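Local structure of farnesyl pyrophosphate synthetase (Staphylococcus aureus, 5H9D) at residues F47-S52 with Q66-L71. The protein probably synthesises heptaprenyl diphosphate, a long-chain isoprenoid, by magnesium-dependent prenyl transfer, as do related polyprenyl synthases. Numbering follows the deposited sequence.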
loop_
_atom_site.group_PDB
_atom_site.type_symbol
_atom_site.label_atom_id
_atom_site.label_comp_id
_atom_site.label_asym_id
_atom_site.label_seq_id
_atom_site.Cartn_x
_atom_site.Cartn_y
_atom_site.Cartn_z
ATOM N N PHE A 47 -13.893 -8.535 -6.956
ATOM C CA PHE A 47 -14.727 -7.412 -7.321
ATOM C C PHE A 47 -14.340 -6.785 -8.651
ATOM O O PHE A 47 -15.187 -6.235 -9.330
ATOM C CB PHE A 47 -14.718 -6.369 -6.208
ATOM C CG PHE A 47 -15.673 -6.680 -5.106
ATOM C CD1 PHE A 47 -17.020 -6.851 -5.380
ATOM C CD2 PHE A 47 -15.228 -6.856 -3.822
ATOM C CE1 PHE A 47 -17.903 -7.199 -4.391
ATOM C CE2 PHE A 47 -16.104 -7.205 -2.814
ATOM C CZ PHE A 47 -17.443 -7.379 -3.089
ATOM N N VAL A 48 -13.070 -6.867 -9.032
ATOM C CA VAL A 48 -12.636 -6.293 -10.301
ATOM C C VAL A 48 -13.231 -7.105 -11.467
ATOM O O VAL A 48 -13.838 -6.527 -12.384
ATOM C CB VAL A 48 -11.094 -6.257 -10.418
ATOM C CG1 VAL A 48 -10.689 -5.663 -11.740
ATOM C CG2 VAL A 48 -10.509 -5.450 -9.290
ATOM N N ILE A 49 -13.052 -8.432 -11.440
ATOM C CA ILE A 49 -13.617 -9.291 -12.481
ATOM C C ILE A 49 -15.136 -8.967 -12.560
ATOM O O ILE A 49 -15.595 -8.439 -13.560
ATOM C CB ILE A 49 -13.365 -10.835 -12.164
ATOM C CG1 ILE A 49 -12.036 -11.320 -12.765
ATOM C CG2 ILE A 49 -14.473 -11.714 -12.752
ATOM C CD1 ILE A 49 -10.846 -11.022 -11.922
ATOM N N LEU A 50 -15.888 -9.246 -11.489
ATOM C CA LEU A 50 -17.341 -8.987 -11.419
ATOM C C LEU A 50 -17.786 -7.603 -11.863
ATOM O O LEU A 50 -18.749 -7.484 -12.605
ATOM C CB LEU A 50 -17.881 -9.221 -10.006
ATOM C CG LEU A 50 -18.530 -10.579 -9.786
ATOM C CD1 LEU A 50 -19.235 -10.561 -8.467
ATOM C CD2 LEU A 50 -19.511 -10.874 -10.908
ATOM N N SER A 51 -17.097 -6.565 -11.396
ATOM C CA SER A 51 -17.411 -5.191 -11.781
ATOM C C SER A 51 -17.288 -4.960 -13.280
ATOM O O SER A 51 -17.826 -3.997 -13.796
ATOM C CB SER A 51 -16.467 -4.192 -11.092
ATOM O OG SER A 51 -16.767 -4.050 -9.721
ATOM N N SER A 52 -16.573 -5.818 -13.985
ATOM C CA SER A 52 -16.410 -5.595 -15.405
ATOM C C SER A 52 -17.468 -6.225 -16.287
ATOM O O SER A 52 -17.533 -5.889 -17.454
ATOM C CB SER A 52 -15.031 -6.056 -15.866
ATOM O OG SER A 52 -14.978 -7.461 -15.962
ATOM N N GLN A 66 -5.432 -7.984 -15.623
ATOM C CA GLN A 66 -4.221 -7.303 -15.217
ATOM C C GLN A 66 -4.498 -6.310 -14.082
ATOM O O GLN A 66 -3.658 -6.109 -13.197
ATOM C CB GLN A 66 -3.567 -6.598 -16.408
ATOM C CG GLN A 66 -2.964 -7.525 -17.484
ATOM C CD GLN A 66 -1.855 -8.432 -16.959
ATOM O OE1 GLN A 66 -0.921 -7.974 -16.303
ATOM N NE2 GLN A 66 -1.951 -9.727 -17.262
ATOM N N VAL A 67 -5.671 -5.693 -14.073
ATOM C CA VAL A 67 -5.943 -4.760 -12.988
ATOM C C VAL A 67 -6.202 -5.576 -11.720
ATOM O O VAL A 67 -5.870 -5.175 -10.612
ATOM C CB VAL A 67 -7.140 -3.822 -13.326
ATOM C CG1 VAL A 67 -7.346 -2.817 -12.211
ATOM C CG2 VAL A 67 -6.835 -3.075 -14.599
ATOM N N ALA A 68 -6.771 -6.746 -11.908
ATOM C CA ALA A 68 -7.037 -7.655 -10.796
ATOM C C ALA A 68 -5.705 -8.084 -10.140
ATOM O O ALA A 68 -5.581 -8.045 -8.911
ATOM C CB ALA A 68 -7.835 -8.878 -11.306
ATOM N N VAL A 69 -4.723 -8.475 -10.968
ATOM C CA VAL A 69 -3.392 -8.870 -10.513
ATOM C C VAL A 69 -2.735 -7.676 -9.794
ATOM O O VAL A 69 -2.137 -7.822 -8.733
ATOM C CB VAL A 69 -2.516 -9.344 -11.723
ATOM C CG1 VAL A 69 -1.074 -9.370 -11.349
ATOM C CG2 VAL A 69 -2.921 -10.753 -12.151
ATOM N N ALA A 70 -2.871 -6.483 -10.358
ATOM C CA ALA A 70 -2.302 -5.287 -9.730
ATOM C C ALA A 70 -2.918 -5.011 -8.371
ATOM O O ALA A 70 -2.198 -4.716 -7.426
ATOM C CB ALA A 70 -2.490 -4.049 -10.630
ATOM N N LEU A 71 -4.239 -5.087 -8.268
ATOM C CA LEU A 71 -4.900 -4.819 -6.993
ATOM C C LEU A 71 -4.457 -5.767 -5.872
ATOM O O LEU A 71 -4.250 -5.329 -4.725
ATOM C CB LEU A 71 -6.423 -4.903 -7.143
ATOM C CG LEU A 71 -7.229 -3.665 -7.512
ATOM C CD1 LEU A 71 -7.318 -2.802 -6.260
ATOM C CD2 LEU A 71 -6.593 -2.914 -8.686
#
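In the all-helical fold of the polyprenyl synthases, Val48 of helix 43-51 meets Ala68 of helix 62-85, illustrating how a branched side chain packs over a small one where two nearly antiparallel helical segments meet. The short segments run at 155° to each other, with axes 9.2 Å apart at closest approach, and Val48 and Ala68 mark the point where the backbones come nearest, CA to CA 5.8 Å. Each directs its CB at the opposing helix, and the two CB atoms stand 4.3 Å apart. The two methyl branches of Val48 then part. CG1, anti to the backbone N (chi1 180°), lies 4.1 Å from the backbone N of Ala68 and more loosely against Val67 CB, while CG2 touches Leu71 CG at 4.1 Å, one helical turn beyond Val67, where the Val48 and Leu71 side chains cross obliquely. From the next position Ile49 extends its CD1 to the Ala68 methyl, CB, at 3.7 Å. No hydrogen bond links the segments, and every residue that touches is buried. Val13 of helix 6-20 packs on both Ile49 and Ala68, whereas Ser176 of helix 158-183 packs on both Val48 and Leu71. Such apolar packing is typical of helical bundles, here that of the all-alpha prenyl synthase fold.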